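Local atomic coordinates of N-acyl-D-glutamate deacylase (Bordetella bronchiseptica, PDB entry 3GIP), a protein that probably removes the acyl group from N-acyl-D-glutamate by hydrolysis, as a zinc-dependent member of the amidohydrolase superfamily. Residues Ala152-Arg155 / Ala160-Ala163; Trp81-Gly86 / Glu461-Pro466; Ile236-Gly241 / Gln273-Ala278. One frame throughout, in Å; residues are numbered along the deposited sequence.

The three contacts lie far apart on the chain. Interaction 2 joins residues 375 positions apart and encloses the other two in sequence. Within it, interaction 1 closes before interaction 3 opens. The centres of interactions 1 and 2 are about 42 Å apart, those of 2 and 3 about 36 Å, and those of 1 and 3 about 26 Å. Interaction 2 lies on the opposite side of the chain's centre from both others. It brings the last strand, 460-463, against helix 80-83, which lies between strands 57-64 and 87-92. Interaction 1 lies in the turn between helices 146-153 and 163-179. Interaction 3 packs helix 226-240 against the lead-in to strand 277-281. These two are local contacts on segments between barrel strands.

Interaction 1: Ala152-Arg155 / Ala160-Ala163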
# COMPACT_ATOMS: atom_id res chain seq x y z
N ALA A 152 -5.96 -20.76 -7.49
CA ALA A 152 -5.02 -21.51 -8.32
C ALA A 152 -4.91 -22.97 -7.91
O ALA A 152 -4.58 -23.83 -8.73
CB ALA A 152 -3.64 -20.85 -8.25
N ALA A 153 -5.19 -23.26 -6.64
CA ALA A 153 -5.07 -24.62 -6.12
C ALA A 153 -6.37 -25.38 -5.94
O ALA A 153 -6.36 -26.61 -5.87
CB ALA A 153 -4.31 -24.59 -4.80
N MET A 154 -7.49 -24.68 -5.89
CA MET A 154 -8.77 -25.34 -5.65
C MET A 154 -9.80 -25.33 -6.78
O MET A 154 -10.25 -24.27 -7.22
CB MET A 154 -9.40 -24.78 -4.38
CG MET A 154 -8.55 -25.00 -3.15
SD MET A 154 -9.18 -24.16 -1.69
CE MET A 154 -10.51 -25.24 -1.23
N ARG A 155 -10.18 -26.53 -7.22
CA ARG A 155 -11.17 -26.72 -8.26
C ARG A 155 -12.47 -26.04 -7.82
O ARG A 155 -13.23 -25.52 -8.63
CB ARG A 155 -11.38 -28.22 -8.49
CG ARG A 155 -12.55 -28.59 -9.38
CD ARG A 155 -12.59 -30.10 -9.57
NE ARG A 155 -13.81 -30.55 -10.23
CZ ARG A 155 -15.02 -30.46 -9.68
NH1 ARG A 155 -15.16 -29.95 -8.47
NH2 ARG A 155 -16.08 -30.90 -10.35
N ALA A 160 -13.70 -26.36 1.73
CA ALA A 160 -12.60 -26.48 2.67
C ALA A 160 -11.52 -27.21 1.88
O ALA A 160 -11.82 -28.13 1.11
CB ALA A 160 -13.02 -27.31 3.88
N PRO A 161 -10.26 -26.80 2.04
CA PRO A 161 -9.18 -27.46 1.29
C PRO A 161 -8.87 -28.88 1.75
O PRO A 161 -8.96 -29.18 2.94
CB PRO A 161 -8.00 -26.52 1.50
CG PRO A 161 -8.23 -26.05 2.91
CD PRO A 161 -9.72 -25.76 2.93
N THR A 162 -8.52 -29.74 0.81
CA THR A 162 -8.15 -31.10 1.15
C THR A 162 -6.71 -30.97 1.62
O THR A 162 -6.10 -29.91 1.44
CB THR A 162 -8.19 -32.03 -0.07
OG1 THR A 162 -7.28 -31.56 -1.07
CG2 THR A 162 -9.60 -32.09 -0.65
N ALA A 163 -6.16 -32.02 2.21
CA ALA A 163 -4.79 -31.96 2.67
C ALA A 163 -3.86 -31.63 1.51
O ALA A 163 -2.91 -30.86 1.66
CB ALA A 163 -4.39 -33.28 3.31
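Met154 and Pro161 make nearly all of this contact, which is apolar. The thioether methyl does most of the touching. Met154 CE lies 3.6 Å from Pro161 CA and 3.6 Å from Pro161 N. It is also 3.8 Å from Ala160 C. The methyl therefore sits over the flat face of the peptide bond between Ala160 and Pro161. The same methyl lies over the N-CA side of the pyrrolidine ring; Pro161 CB is 3.9 Å from Met154 CE and 4.1 Å from Met154 SD. A bend at the end of the methionine explains this. The chain runs straight out through CG and then turns at the sulfur (chi3 77°), which lays the methyl against the peptide. The two side chains are oblique to each other. Met154 is buried, whereas Ala160 is exposed, so the contact lies between the protein interior and its surface.

Polar bonds hold the two sides separately. Met154 is the first residue to leave the helical conformation after helix 146-153, and its O accepts a hydrogen bond from Asn107 ND2. On the other side, Thr162 is the N-cap of helix 163-179. Its OG1 caps a backbone N just inside that helix, while Glu165 OE1 accepts from Thr162 N. Bonds in both directions between the N-cap and the first turn are consistent with a capping box.

Side chains of helix 163-179 also touch these residues: Glu165 touches Met154, Gln166 touches Pro161, and Met169 touches Ala153. The arrangement is a helix-loop-helix turn: the first residue after one helix rests on the proline just before the N-cap of the next. Both helices belong to the connection between barrel strands 139-145 and 183-187.

Interaction 2: Trp81-Gly86 / Glu461-Pro466; sequences WKTSQG and EVFPQP
Val462 O takes a hydrogen bond from a water at 2.6 Å, and Thr83 OG1 is hydrogen-bonded to the same water at 2.7 Å. This water bridges the end of helix 80-83 and strand 460-463. The threonine has OG1 placed between its backbone N and carbonyl carbon (chi1 66°), and this brings the hydroxyl to the water while the methyl faces the valine. Thr83 CG2 then meets Val462 CG2 at 3.9 Å, one branch against one branch.

Phe463 supplies the other half of the contact. Its CG lies anti to the backbone N (chi1 -177°), which carries the ring across to the helix end. Phe463 CE1 is 3.8 Å from Ser84 CA and 4.0 Å from Ser84 CB. Thr83 O lies 4.0 Å from Phe463 CG, so the ring rests obliquely on the backbone of the turn. Pro464, which follows a cis peptide bond, puts its CB over one face of the ring, toward the rim. The polar end of Ser84 is used elsewhere: its OG bonds Arg80 O.

Several bonds close the helix end. Gln85 NE2 donates to Trp81 O at 2.8 Å, nearly straight (172°), with the acceptor in the amide plane. Gly86 N binds Thr83 O, and Ile87 N binds Lys82 O. Gly86, with positive phi, is the C-prime residue of this Schellman motif. Val462 and Phe463 both face Val455 on strand 452-457, in a classic beta bulge. That bulge helps explain how two consecutive residues can both direct their side chains at the helix. The contact thus packs a Schellman-terminated helix, just before barrel strand 87-92, against a bulged C-terminal strand of the amidohydrolase fold.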
# COMPACT_ATOMS: atom_id res chain seq x y z
N TRP A 81 0.85 8.82 -10.23
CA TRP A 81 0.10 8.98 -9.00
C TRP A 81 0.97 8.67 -7.79
O TRP A 81 0.67 9.09 -6.67
CB TRP A 81 -1.16 8.09 -9.01
CG TRP A 81 -0.92 6.62 -9.23
CD1 TRP A 81 -0.85 5.64 -8.27
CD2 TRP A 81 -0.77 5.95 -10.49
NE1 TRP A 81 -0.67 4.41 -8.86
CE2 TRP A 81 -0.61 4.58 -10.22
CE3 TRP A 81 -0.75 6.39 -11.82
CZ2 TRP A 81 -0.43 3.63 -11.24
CZ3 TRP A 81 -0.57 5.45 -12.83
CH2 TRP A 81 -0.41 4.09 -12.53
N LYS A 82 2.06 7.94 -8.02
CA LYS A 82 3.00 7.59 -6.95
C LYS A 82 4.11 8.63 -6.85
O LYS A 82 4.35 9.21 -5.79
CB LYS A 82 3.66 6.23 -7.21
CG LYS A 82 2.71 5.05 -7.31
CD LYS A 82 2.01 4.75 -6.00
CE LYS A 82 1.39 3.36 -6.07
NZ LYS A 82 0.47 3.05 -4.94
N THR A 83 4.80 8.86 -7.96
CA THR A 83 5.92 9.79 -7.97
C THR A 83 5.54 11.22 -7.57
O THR A 83 6.31 11.89 -6.88
CB THR A 83 6.61 9.83 -9.35
OG1 THR A 83 5.70 10.36 -10.32
CG2 THR A 83 7.02 8.43 -9.77
N SER A 84 4.36 11.67 -7.99
CA SER A 84 3.92 13.02 -7.68
C SER A 84 3.66 13.26 -6.19
O SER A 84 3.51 14.41 -5.77
CB SER A 84 2.68 13.39 -8.49
OG SER A 84 1.56 12.61 -8.11
N GLN A 85 3.59 12.20 -5.40
CA GLN A 85 3.40 12.36 -3.97
C GLN A 85 4.62 11.87 -3.19
O GLN A 85 4.56 11.65 -1.97
CB GLN A 85 2.11 11.67 -3.48
CG GLN A 85 2.02 10.17 -3.71
CD GLN A 85 0.74 9.59 -3.11
OE1 GLN A 85 0.51 9.68 -1.90
NE2 GLN A 85 -0.09 9.01 -3.96
N GLY A 86 5.73 11.72 -3.90
CA GLY A 86 6.99 11.32 -3.29
C GLY A 86 7.31 9.86 -3.06
O GLY A 86 8.29 9.55 -2.39
N GLU A 461 16.28 10.59 -11.77
CA GLU A 461 15.10 11.43 -11.63
C GLU A 461 13.86 10.82 -12.28
O GLU A 461 13.91 10.37 -13.42
CB GLU A 461 15.34 12.81 -12.25
CG GLU A 461 14.10 13.71 -12.20
CD GLU A 461 14.27 15.02 -12.95
OE1 GLU A 461 15.41 15.32 -13.39
OE2 GLU A 461 13.27 15.76 -13.09
N VAL A 462 12.76 10.80 -11.54
CA VAL A 462 11.50 10.29 -12.07
C VAL A 462 10.45 11.40 -11.97
O VAL A 462 9.41 11.35 -12.62
CB VAL A 462 10.99 9.04 -11.33
CG1 VAL A 462 11.94 7.88 -11.56
CG2 VAL A 462 10.84 9.33 -9.84
N PHE A 463 10.75 12.40 -11.15
CA PHE A 463 9.87 13.55 -10.96
C PHE A 463 10.74 14.77 -10.70
O PHE A 463 11.72 14.69 -9.95
CB PHE A 463 8.94 13.32 -9.76
CG PHE A 463 7.95 14.42 -9.55
CD1 PHE A 463 6.68 14.36 -10.12
CD2 PHE A 463 8.29 15.55 -8.80
CE1 PHE A 463 5.77 15.40 -9.96
CE2 PHE A 463 7.39 16.60 -8.64
CZ PHE A 463 6.12 16.52 -9.22
N PRO A 464 10.39 15.93 -11.28
CA PRO A 464 9.23 16.20 -12.15
C PRO A 464 9.32 15.64 -13.56
O PRO A 464 8.29 15.44 -14.22
CB PRO A 464 9.16 17.73 -12.14
CG PRO A 464 10.60 18.11 -12.08
CD PRO A 464 11.14 17.17 -11.02
N GLN A 465 10.53 15.38 -14.04
CA GLN A 465 10.71 14.85 -15.38
C GLN A 465 11.05 13.36 -15.38
O GLN A 465 12.15 12.97 -14.98
CB GLN A 465 11.82 15.62 -16.11
CG GLN A 465 12.11 15.09 -17.50
CD GLN A 465 10.90 15.12 -18.41
OE1 GLN A 465 10.59 14.15 -19.09
NE2 GLN A 465 10.20 16.26 -18.42
N PRO A 466 10.11 12.51 -15.81
CA PRO A 466 10.39 11.07 -15.83
C PRO A 466 11.37 10.72 -16.95
O PRO A 466 11.52 11.48 -17.91
CB PRO A 466 9.00 10.46 -16.05
CG PRO A 466 8.29 11.51 -16.84
CD PRO A 466 8.71 12.79 -16.16
O HOH W 1 6.87 11.00 -12.65

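Interaction 3: Ile236-Gly241 / Gln273-Ala278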
# COMPACT_ATOMS: atom_id res chain seq x y z
N ILE A 236 -2.82 -15.99 14.87
CA ILE A 236 -2.01 -16.68 13.87
C ILE A 236 -0.55 -16.29 14.06
O ILE A 236 0.34 -17.13 13.97
CB ILE A 236 -2.46 -16.29 12.44
CG1 ILE A 236 -3.87 -16.82 12.18
CG2 ILE A 236 -1.47 -16.83 11.41
CD1 ILE A 236 -4.48 -16.33 10.89
N GLY A 237 -0.31 -15.01 14.33
CA GLY A 237 1.05 -14.55 14.53
C GLY A 237 1.68 -15.09 15.81
O GLY A 237 2.85 -15.45 15.81
N ARG A 238 0.91 -15.13 16.88
CA ARG A 238 1.42 -15.63 18.16
C ARG A 238 1.71 -17.12 18.10
O ARG A 238 2.68 -17.60 18.70
CB ARG A 238 0.41 -15.33 19.28
CG ARG A 238 0.20 -13.85 19.53
CD ARG A 238 -0.78 -13.59 20.67
NE ARG A 238 -2.04 -14.30 20.47
CZ ARG A 238 -3.24 -13.72 20.48
NH1 ARG A 238 -3.35 -12.41 20.68
NH2 ARG A 238 -4.33 -14.45 20.29
N GLY A 239 0.88 -17.86 17.38
CA GLY A 239 1.07 -19.29 17.28
C GLY A 239 2.19 -19.72 16.35
O GLY A 239 2.88 -20.70 16.61
N THR A 240 2.40 -18.97 15.27
CA THR A 240 3.43 -19.31 14.29
C THR A 240 4.69 -18.45 14.36
O THR A 240 5.73 -18.83 13.84
CB THR A 240 2.90 -19.20 12.85
OG1 THR A 240 2.58 -17.84 12.57
CG2 THR A 240 1.65 -20.05 12.69
N GLY A 241 4.58 -17.29 15.00
CA GLY A 241 5.72 -16.39 15.09
C GLY A 241 5.90 -15.58 13.82
O GLY A 241 6.90 -14.89 13.64
N GLN A 273 5.01 -9.45 23.51
CA GLN A 273 5.34 -10.87 23.61
C GLN A 273 6.39 -11.32 22.60
O GLN A 273 6.79 -12.48 22.61
CB GLN A 273 4.07 -11.71 23.43
CG GLN A 273 3.00 -11.49 24.49
CD GLN A 273 1.71 -12.21 24.17
OE1 GLN A 273 1.05 -11.93 23.17
NE2 GLN A 273 1.34 -13.16 25.03
N GLY A 274 6.83 -10.41 21.74
CA GLY A 274 7.85 -10.77 20.77
C GLY A 274 7.38 -10.95 19.33
O GLY A 274 8.21 -11.15 18.44
N VAL A 275 6.08 -10.90 19.10
CA VAL A 275 5.56 -11.06 17.74
C VAL A 275 5.77 -9.73 17.02
O VAL A 275 5.48 -8.68 17.58
CB VAL A 275 4.05 -11.37 17.74
CG1 VAL A 275 3.56 -11.57 16.31
CG2 VAL A 275 3.77 -12.61 18.58
N GLU A 276 6.29 -9.78 15.80
CA GLU A 276 6.50 -8.55 15.05
C GLU A 276 5.18 -8.17 14.42
O GLU A 276 4.71 -8.83 13.50
CB GLU A 276 7.56 -8.73 13.96
CG GLU A 276 8.98 -8.87 14.48
CD GLU A 276 10.02 -8.68 13.40
OE1 GLU A 276 11.23 -8.81 13.70
OE2 GLU A 276 9.65 -8.40 12.24
N VAL A 277 4.56 -7.11 14.93
CA VAL A 277 3.29 -6.66 14.39
C VAL A 277 3.35 -5.18 14.06
O VAL A 277 3.86 -4.36 14.83
CB VAL A 277 2.13 -6.91 15.39
CG1 VAL A 277 2.36 -6.13 16.67
CG2 VAL A 277 0.80 -6.52 14.75
N ALA A 278 2.84 -4.84 12.88
CA ALA A 278 2.79 -3.45 12.44
C ALA A 278 1.44 -3.23 11.77
O ALA A 278 0.63 -4.15 11.68
CB ALA A 278 3.93 -3.16 11.47
O HOH W 2 7.40 -12.04 14.32
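Val275 lies against helix 226-240 with its two methyl branches split over neighbouring residues. CG1 is anti to the backbone N (chi1 -178°) and faces the backbone of Gly237, with Val275 CG1 4.0 Å from Gly237 O. The other methyl goes to the next residue: Val275 CG2 is 3.8 Å from Arg238 CA and 3.9 Å from Arg238 CG. At Gly237 the helix offers bare backbone, and the valine comes close to it there. Arg238 and Val275 run at a slant to each other, and only the aliphatic base of the arginine takes part.

Further out, Arg238 meets Gln273. The arginine's CG lies beside its backbone N and the chain then extends (chi2 -179°), which brings Arg238 CD 3.5 Å from Gln273 OE1. The guanidinium and amide planes are 63° apart, inclined rather than stacked. Arg238 NH2 makes a salt bridge to Glu231 OE2 of the same helix.

A water closes the other side of the contact. It donates to Gly241 O at 3.0 Å and accepts from Glu276 N at 2.9 Å. Gly241 has just left the helix with positive phi. In the last turn, Thr240 OG1 donates to Ile236 O at 2.7 Å. Thr240 N reaches the same oxygen from the opposite face of its plane, so this carbonyl is gripped twice.

Gln273 and Gly274 follow helix 260-272, which Gly274 ends in a Schellman motif. Val275 and Glu276 then lead into strand 277-281, which pairs in parallel with strand 243-246. Helix 226-240 also packs on helix 198-210 through Ile236 and Thr240. It is thus held between helix 198-210 on one flank and the link from helix 260-272 to its strand.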